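PDB 1W23: phosphoserine aminotransferase from Bacillus alcalophilus, which catalyses the reversible, pyridoxal phosphate-dependent conversion of 3-phosphohydroxypyruvate to phosphoserine, the second step of serine synthesis from 3-phosphoglycerate. Local coordinates for residues K272-T277 / C333-Y338; L313-E318 / I354-N359. One frame throughout, in Å; residues are numbered along the deposited sequence. Where two conformers were deposited one is given.

Overall arrangement
Both contacts lie in the C-terminal part of the chain, on the same side of its centre, with their own centres about 15 Å apart. Contact 1 is buried and joins helix 259-279 to strand 333-336 of the small antiparallel sheet. Contact 2 is at the surface and joins helices 306-318 and 343-359. The segments alternate along the chain. The two contacts touch twice: Cys333 SG packs on Leu313 CD2 at 3.8 Å, and Thr277 CG2 lies 4.2 Å from Ile354 CG1. Contact 1 is nearer the cofactor: the side chain of Ile337 is about 13 Å from bound pyridoxal phosphate. Contact 2 lies away from the annotated sites.

Contact 1 (K272-T277 / C333-Y338); sequences KIIYDT and CRASIY
Helix segment 272-277 runs beside strand 333-336 and the loop after it, and the backbones come closest at Ile274 and Ala335, whose CA atoms are 8.6 Å apart. The contact packs a helix against the small antiparallel sheet of the C-terminal domain, as in other fold type I pyridoxal phosphate enzymes. It is purely apolar and rests on three buried side chains. On the helix side the close contacts, within 4.5 Å, all come from Ile274, through one methyl, CD1. This methyl meets Ile337 CG2 at 3.7 Å, and the two side chains reach toward each other tip to tip. It also lies 4.3 Å from Ala335 CB, so one methyl serves both partners. Ile274 has CG1 anti to its carbonyl carbon (chi1 -57°), and the extended chi2 of 171° carries CD1 out toward the strand. In Ile337 the longer branch, CG1, sits between the backbone N and the carbonyl carbon (chi1 52°). The short branch CG2 is the one that touches the helix. On the helix itself, Ile273 O accepts two bonds one turn on, from Thr277 N and from Thr277 OG1, the latter at 2.7 Å. Lys272 NZ bridges to the syn lone pair of Asp276 OD2 at 2.8 Å. Lys270 of the same helix reaches the carbonyl oxygens of Ile337 and Tyr338, a polar link beside the apolar one. Strand 298-302 pairs with strand 333-336, and its Val299 touches both Ile274 and Ile337. From helix 343-359, Leu349 packs on Ala335 and Cys346 on Ile337, so helices 259-279 and 343-359 both pack on this strand and the loop after it.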
ATOM      1  N   LYS A 272       1.095 -20.471 -26.206  1.00 10.47           N
ATOM      2  CA  LYS A 272       0.981 -21.607 -27.153  1.00 10.83           C
ATOM      3  C   LYS A 272       2.090 -22.615 -26.893  1.00 10.07           C
ATOM      4  O   LYS A 272       1.841 -23.823 -27.083  1.00 10.52           O
ATOM      5  CB  LYS A 272       1.030 -21.072 -28.575  1.00 14.04           C
ATOM      6  CG  LYS A 272       1.151 -22.102 -29.688  0.50 18.33           C
ATOM      7  CD  LYS A 272       1.383 -21.453 -31.042  0.50 21.46           C
ATOM      8  CE  LYS A 272       1.810 -22.397 -32.144  0.50 20.11           C
ATOM      9  NZ  LYS A 272       1.038 -23.629 -32.304  0.50 20.00           N
ATOM     10  N   ILE A 273       3.279 -22.199 -26.502  1.00 10.22           N
ATOM     11  CA  ILE A 273       4.340 -23.184 -26.179  1.00 10.79           C
ATOM     12  C   ILE A 273       3.854 -24.147 -25.140  1.00 10.44           C
ATOM     13  O   ILE A 273       4.063 -25.368 -25.261  1.00 11.27           O
ATOM     14  CB  ILE A 273       5.613 -22.453 -25.716  1.00 11.20           C
ATOM     15  CG1 ILE A 273       6.287 -21.668 -26.875  1.00 13.57           C
ATOM     16  CG2 ILE A 273       6.617 -23.411 -25.081  1.00 12.23           C
ATOM     17  CD1 ILE A 273       7.315 -20.672 -26.417  1.00 16.55           C
ATOM     18  N   ILE A 274       3.228 -23.628 -24.072  1.00 10.12           N
ATOM     19  CA  ILE A 274       2.809 -24.497 -22.976  1.00  9.97           C
ATOM     20  C   ILE A 274       1.569 -25.291 -23.345  1.00  9.61           C
ATOM     21  O   ILE A 274       1.523 -26.511 -23.107  1.00  9.81           O
ATOM     22  CB  ILE A 274       2.622 -23.658 -21.683  1.00 10.73           C
ATOM     23  CG1 ILE A 274       3.917 -22.895 -21.332  1.00 13.77           C
ATOM     24  CG2 ILE A 274       2.205 -24.584 -20.548  1.00 11.06           C
ATOM     25  CD1 ILE A 274       3.765 -21.900 -20.220  1.00 16.08           C
ATOM     26  N   TYR A 275       0.550 -24.660 -23.923  1.00  9.22           N
ATOM     27  CA  TYR A 275      -0.634 -25.402 -24.334  1.00  9.41           C
ATOM     28  C   TYR A 275      -0.323 -26.490 -25.369  1.00  9.59           C
ATOM     29  O   TYR A 275      -0.903 -27.580 -25.292  1.00  9.90           O
ATOM     30  CB  TYR A 275      -1.755 -24.481 -24.801  1.00  9.43           C
ATOM     31  CG  TYR A 275      -2.440 -23.709 -23.699  1.00  9.43           C
ATOM     32  CD1 TYR A 275      -2.441 -22.342 -23.663  1.00  9.89           C
ATOM     33  CD2 TYR A 275      -3.097 -24.368 -22.659  1.00  9.50           C
ATOM     34  CE1 TYR A 275      -3.059 -21.618 -22.651  1.00  9.68           C
ATOM     35  CE2 TYR A 275      -3.733 -23.674 -21.652  1.00  9.28           C
ATOM     36  CZ  TYR A 275      -3.698 -22.295 -21.650  1.00  9.57           C
ATOM     37  OH  TYR A 275      -4.353 -21.635 -20.614  1.00  9.71           O
ATOM     38  N   ASP A 276       0.570 -26.208 -26.314  1.00  9.45           N
ATOM     39  CA  ASP A 276       0.929 -27.252 -27.279  1.00 10.56           C
ATOM     40  C   ASP A 276       1.575 -28.442 -26.549  1.00 10.08           C
ATOM     41  O   ASP A 276       1.357 -29.608 -26.933  1.00 10.62           O
ATOM     42  CB  ASP A 276       1.849 -26.696 -28.351  1.00 12.42           C
ATOM     43  CG  ASP A 276       1.218 -25.877 -29.405  1.00 13.80           C
ATOM     44  OD1 ASP A 276      -0.018 -25.786 -29.491  1.00 16.19           O
ATOM     45  OD2 ASP A 276       1.973 -25.322 -30.252  1.00 17.87           O
ATOM     46  N   THR A 277       2.388 -28.154 -25.540  1.00  9.98           N
ATOM     47  CA  THR A 277       3.047 -29.246 -24.791  1.00 10.56           C
ATOM     48  C   THR A 277       1.987 -30.119 -24.120  1.00 10.11           C
ATOM     49  O   THR A 277       2.056 -31.355 -24.110  1.00 10.95           O
ATOM     50  CB  THR A 277       4.021 -28.696 -23.777  1.00 10.71           C
ATOM     51  OG1 THR A 277       4.982 -27.817 -24.425  1.00 10.78           O
ATOM     52  CG2 THR A 277       4.824 -29.766 -23.099  1.00 12.24           C
ATOM     53  N   CYS A 333      -1.141 -27.896 -10.897  1.00 10.97           N
ATOM     54  CA  CYS A 333      -0.040 -27.064 -11.317  1.00 10.39           C
ATOM     55  C   CYS A 333      -0.591 -25.773 -11.934  1.00  9.11           C
ATOM     56  O   CYS A 333      -1.685 -25.790 -12.536  1.00 10.12           O
ATOM     57  CB  CYS A 333       0.829 -27.766 -12.368  1.00 11.06           C
ATOM     58  SG  CYS A 333       1.370 -29.414 -11.840  1.00 12.63           S
ATOM     59  N   ARG A 334       0.149 -24.697 -11.842  1.00  9.32           N
ATOM     60  CA  ARG A 334      -0.252 -23.426 -12.446  1.00  9.01           C
ATOM     61  C   ARG A 334       1.007 -22.720 -12.901  1.00  8.98           C
ATOM     62  O   ARG A 334       1.837 -22.343 -12.097  1.00  9.45           O
ATOM     63  CB  ARG A 334      -1.014 -22.541 -11.463  1.00  9.26           C
ATOM     64  CG  ARG A 334      -1.411 -21.200 -12.063  1.00  9.40           C
ATOM     65  CD  ARG A 334      -2.358 -20.411 -11.170  1.00  9.25           C
ATOM     66  NE  ARG A 334      -1.799 -20.192  -9.831  1.00  9.33           N
ATOM     67  CZ  ARG A 334      -2.370 -19.400  -8.932  1.00  9.99           C
ATOM     68  NH1 ARG A 334      -3.480 -18.743  -9.202  1.00 10.47           N
ATOM     69  NH2 ARG A 334      -1.785 -19.295  -7.711  1.00 11.07           N
ATOM     70  N   ALA A 335       1.138 -22.548 -14.233  1.00  8.84           N
ATOM     71  CA  ALA A 335       2.239 -21.786 -14.814  1.00  9.09           C
ATOM     72  C   ALA A 335       1.716 -20.359 -15.088  1.00  8.76           C
ATOM     73  O   ALA A 335       0.908 -20.171 -16.020  1.00  9.52           O
ATOM     74  CB  ALA A 335       2.751 -22.425 -16.106  1.00 10.01           C
ATOM     75  N   SER A 336       2.119 -19.387 -14.284  1.00  8.65           N
ATOM     76  CA  SER A 336       1.715 -17.995 -14.485  1.00  8.74           C
ATOM     77  C   SER A 336       2.717 -17.353 -15.430  1.00  8.55           C
ATOM     78  O   SER A 336       3.920 -17.393 -15.208  1.00  9.54           O
ATOM     79  CB  SER A 336       1.611 -17.274 -13.163  1.00  9.29           C
ATOM     80  OG  SER A 336       0.606 -17.847 -12.334  1.00  9.60           O
ATOM     81  N   ILE A 337       2.176 -16.826 -16.537  1.00  8.96           N
ATOM     82  CA  ILE A 337       2.914 -16.344 -17.691  1.00  9.08           C
ATOM     83  C   ILE A 337       2.481 -14.927 -18.064  1.00  9.25           C
ATOM     84  O   ILE A 337       2.153 -14.588 -19.179  1.00 11.26           O
ATOM     85  CB  ILE A 337       2.805 -17.350 -18.870  1.00  9.31           C
ATOM     86  CG1 ILE A 337       1.365 -17.726 -19.207  1.00  9.37           C
ATOM     87  CG2 ILE A 337       3.650 -18.573 -18.583  1.00 10.43           C
ATOM     88  CD1 ILE A 337       1.240 -18.502 -20.521  1.00 10.14           C
ATOM     89  N   TYR A 338       2.484 -14.056 -17.045  1.00  9.44           N
ATOM     90  CA  TYR A 338       2.197 -12.648 -17.197  1.00  9.18           C
ATOM     91  C   TYR A 338       3.153 -11.985 -18.158  1.00  9.25           C
ATOM     92  O   TYR A 338       4.156 -12.583 -18.581  1.00 10.06           O
ATOM     93  CB  TYR A 338       2.284 -11.994 -15.809  1.00  9.58           C
ATOM     94  CG  TYR A 338       1.360 -12.617 -14.781  1.00  9.11           C
ATOM     95  CD1 TYR A 338       1.849 -13.047 -13.560  1.00 10.53           C
ATOM     96  CD2 TYR A 338       0.016 -12.784 -14.982  1.00 10.02           C
ATOM     97  CE1 TYR A 338       1.049 -13.598 -12.608  1.00  9.75           C
ATOM     98  CE2 TYR A 338      -0.813 -13.320 -14.035  1.00 10.85           C
ATOM     99  CZ  TYR A 338      -0.299 -13.721 -12.828  1.00  9.13           C
ATOM    100  OH  TYR A 338      -1.162 -14.294 -11.896  1.00 10.26           O
TER

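Contact 2 (L313-E318 / I354-N359); sequences LAKAKE and IQFKEN
This is helix-helix packing at the surface of the C-terminal small domain of this fold type I (class-V) aminotransferase, between the last two turns of helix 306-318 and the C-terminal part of helix 343-359. Lys315 faces Gln355 and Phe356. The backbones are nearest at Lys315 and Phe356, with CA atoms 8.3 Å apart. No hydrogen bond or salt bridge crosses the gap, and the touch is a loose one. Lys315 CB stands 4.3 Å from Phe356 CD1 and approaches the ring obliquely. Further along the same lysine, CE lies 4.4 Å from Gln355 NE2. Phe356 reaches helix 306-318 with its CG anti to the backbone N (chi1 -173°), a torsion that carries the ring out toward Lys315. The ring has a second neighbour on that helix: Phe312 stacks with it edge-to-face. Tyr285 and Leu303, both in loops, also touch it. Gln355 is exposed, and Lys315 only partly so. The contact thus passes from aromatic packing around Phe356 to a polar outer margin. There the amine of Lys315 turns back to its own helix and forms a salt bridge with Glu318. Lys315 NZ bonds to Glu318 OE1 at 2.7 Å, approaching the oxygen almost in line with its C-O bond.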
ATOM      1  N   LEU A 313       6.164 -31.587  -9.622  1.00 11.68           N
ATOM      2  CA  LEU A 313       6.420 -30.296  -8.966  1.00 11.77           C
ATOM      3  C   LEU A 313       7.747 -30.321  -8.213  1.00 11.86           C
ATOM      4  O   LEU A 313       8.488 -29.330  -8.165  1.00 12.37           O
ATOM      5  CB  LEU A 313       5.258 -29.910  -8.059  1.00 12.25           C
ATOM      6  CG  LEU A 313       3.981 -29.503  -8.822  1.00 12.16           C
ATOM      7  CD1 LEU A 313       2.809 -29.435  -7.861  1.00 13.75           C
ATOM      8  CD2 LEU A 313       4.196 -28.183  -9.561  1.00 13.11           C
ATOM      9  N   ALA A 314       8.114 -31.483  -7.632  1.00 12.93           N
ATOM     10  CA  ALA A 314       9.400 -31.601  -6.960  1.00 14.25           C
ATOM     11  C   ALA A 314      10.562 -31.520  -7.950  1.00 13.61           C
ATOM     12  O   ALA A 314      11.561 -30.870  -7.649  1.00 14.43           O
ATOM     13  CB  ALA A 314       9.476 -32.907  -6.136  1.00 17.08           C
ATOM     14  N   LYS A 315      10.410 -32.127  -9.093  1.00 13.33           N
ATOM     15  CA  LYS A 315      11.453 -32.061 -10.110  1.00 13.77           C
ATOM     16  C   LYS A 315      11.577 -30.644 -10.608  1.00 11.94           C
ATOM     17  O   LYS A 315      12.680 -30.120 -10.821  1.00 13.09           O
ATOM     18  CB  LYS A 315      11.118 -33.028 -11.260  1.00 14.73           C
ATOM     19  CG  LYS A 315      12.144 -33.068 -12.353  1.00 16.42           C
ATOM     20  CD  LYS A 315      13.442 -33.632 -11.853  1.00 22.46           C
ATOM     21  CE  LYS A 315      14.407 -33.716 -13.019  1.00 27.73           C
ATOM     22  NZ  LYS A 315      15.782 -34.055 -12.545  1.00 34.43           N
ATOM     23  N   ALA A 316      10.447 -29.981 -10.837  1.00 11.71           N
ATOM     24  CA  ALA A 316      10.467 -28.592 -11.306  1.00 10.89           C
ATOM     25  C   ALA A 316      11.225 -27.724 -10.300  1.00 11.49           C
ATOM     26  O   ALA A 316      12.078 -26.915 -10.667  1.00 11.74           O
ATOM     27  CB  ALA A 316       9.043 -28.106 -11.503  1.00 11.44           C
ATOM     28  N   LYS A 317      10.948 -27.877  -9.013  1.00 12.10           N
ATOM     29  CA  LYS A 317      11.627 -27.081  -8.012  1.00 13.78           C
ATOM     30  C   LYS A 317      13.127 -27.339  -8.030  1.00 15.19           C
ATOM     31  O   LYS A 317      13.947 -26.390  -7.940  1.00 15.22           O
ATOM     32  CB  LYS A 317      11.040 -27.334  -6.615  1.00 17.49           C
ATOM     33  CG  LYS A 317      11.511 -26.422  -5.501  1.00 29.71           C
ATOM     34  CD  LYS A 317      10.841 -26.724  -4.146  1.00 38.71           C
ATOM     35  CE  LYS A 317      10.804 -25.524  -3.222  1.00 47.48           C
ATOM     36  NZ  LYS A 317      10.031 -25.675  -1.948  1.00 61.07           N
ATOM     37  N   GLU A 318      13.531 -28.624  -8.155  1.00 15.05           N
ATOM     38  CA  GLU A 318      14.932 -29.016  -8.225  1.00 17.03           C
ATOM     39  C   GLU A 318      15.607 -28.337  -9.401  1.00 15.81           C
ATOM     40  O   GLU A 318      16.797 -27.991  -9.296  1.00 18.84           O
ATOM     41  CB  GLU A 318      15.019 -30.548  -8.327  1.00 18.47           C
ATOM     42  CG  GLU A 318      16.417 -31.107  -8.404  1.00 29.29           C
ATOM     43  CD  GLU A 318      16.884 -31.651  -9.714  1.00 43.35           C
ATOM     44  OE1 GLU A 318      16.147 -32.216 -10.543  1.00 54.99           O
ATOM     45  OE2 GLU A 318      18.137 -31.501  -9.914  1.00 55.17           O
ATOM     46  N   ILE A 354       8.387 -32.319 -21.237  1.00 10.71           N
ATOM     47  CA  ILE A 354       8.626 -33.413 -22.190  1.00 11.79           C
ATOM     48  C   ILE A 354       9.514 -34.460 -21.549  1.00 11.69           C
ATOM     49  O   ILE A 354       9.248 -35.658 -21.618  1.00 13.24           O
ATOM     50  CB  ILE A 354       9.198 -32.878 -23.508  1.00 12.38           C
ATOM     51  CG1 ILE A 354       8.153 -32.060 -24.259  1.00 13.48           C
ATOM     52  CG2 ILE A 354       9.727 -34.045 -24.383  1.00 14.67           C
ATOM     53  CD1 ILE A 354       8.689 -31.292 -25.423  1.00 16.78           C
ATOM     54  N   GLN A 355      10.589 -34.015 -20.905  1.00 12.06           N
ATOM     55  CA  GLN A 355      11.518 -34.958 -20.288  1.00 12.82           C
ATOM     56  C   GLN A 355      10.848 -35.742 -19.171  1.00 12.81           C
ATOM     57  O   GLN A 355      11.045 -36.965 -19.055  1.00 14.29           O
ATOM     58  CB  GLN A 355      12.786 -34.213 -19.809  1.00 15.94           C
ATOM     59  CG  GLN A 355      13.820 -35.110 -19.099  1.00 24.88           C
ATOM     60  CD  GLN A 355      14.985 -34.343 -18.474  1.00 31.15           C
ATOM     61  OE1 GLN A 355      15.599 -33.428 -19.038  1.00 50.55           O
ATOM     62  NE2 GLN A 355      15.306 -34.658 -17.232  1.00 55.16           N
ATOM     63  N   PHE A 356      10.038 -35.081 -18.362  1.00 12.16           N
ATOM     64  CA  PHE A 356       9.386 -35.797 -17.232  1.00 11.96           C
ATOM     65  C   PHE A 356       8.447 -36.854 -17.775  1.00 11.93           C
ATOM     66  O   PHE A 356       8.387 -37.978 -17.271  1.00 14.15           O
ATOM     67  CB  PHE A 356       8.677 -34.775 -16.329  1.00 12.61           C
ATOM     68  CG  PHE A 356       8.143 -35.415 -15.069  1.00 11.96           C
ATOM     69  CD1 PHE A 356       8.967 -35.538 -13.959  1.00 13.66           C
ATOM     70  CD2 PHE A 356       6.852 -35.900 -15.045  1.00 12.49           C
ATOM     71  CE1 PHE A 356       8.472 -36.201 -12.852  1.00 15.10           C
ATOM     72  CE2 PHE A 356       6.357 -36.540 -13.915  1.00 12.81           C
ATOM     73  CZ  PHE A 356       7.161 -36.691 -12.816  1.00 14.40           C
ATOM     74  N   LYS A 357       7.678 -36.537 -18.807  1.00 12.24           N
ATOM     75  CA  LYS A 357       6.788 -37.488 -19.458  1.00 12.92           C
ATOM     76  C   LYS A 357       7.549 -38.660 -20.021  1.00 15.07           C
ATOM     77  O   LYS A 357       7.194 -39.829 -19.801  1.00 17.56           O
ATOM     78  CB  LYS A 357       6.011 -36.765 -20.565  1.00 14.55           C
ATOM     79  CG  LYS A 357       5.117 -37.633 -21.430  1.00 16.24           C
ATOM     80  CD  LYS A 357       4.584 -36.813 -22.600  0.70 16.25           C
ATOM     81  CE  LYS A 357       5.583 -36.538 -23.753  0.70 18.73           C
ATOM     82  NZ  LYS A 357       4.987 -35.858 -24.935  0.70 19.60           N
ATOM     83  N   GLU A 358       8.626 -38.348 -20.773  1.00 15.52           N
ATOM     84  CA  GLU A 358       9.368 -39.445 -21.402  1.00 17.73           C
ATOM     85  C   GLU A 358      10.040 -40.339 -20.388  1.00 17.49           C
ATOM     86  O   GLU A 358      10.300 -41.542 -20.661  1.00 21.85           O
ATOM     87  CB  GLU A 358      10.435 -38.829 -22.326  1.00 22.56           C
ATOM     88  CG  GLU A 358       9.835 -38.126 -23.536  1.00 25.93           C
ATOM     89  CD  GLU A 358      10.794 -37.500 -24.497  1.00 33.52           C
ATOM     90  OE1 GLU A 358      10.302 -37.201 -25.621  1.00 41.95           O
ATOM     91  OE2 GLU A 358      12.009 -37.342 -24.194  1.00 50.49           O
ATOM     92  N   ASN A 359      10.387 -39.834 -19.196  1.00 16.99           N
ATOM     93  CA  ASN A 359      11.143 -40.610 -18.210  1.00 19.13           C
ATOM     94  C   ASN A 359      10.200 -41.266 -17.201  1.00 20.04           C
ATOM     95  O   ASN A 359      10.616 -42.083 -16.363  1.00 25.15           O
ATOM     96  CB  ASN A 359      12.151 -39.737 -17.484  1.00 19.81           C
ATOM     97  CG  ASN A 359      13.299 -39.270 -18.367  1.00 22.48           C
ATOM     98  OD1 ASN A 359      13.506 -39.822 -19.465  1.00 29.48           O
ATOM     99  ND2 ASN A 359      14.035 -38.234 -17.892  1.00 27.64           N
TER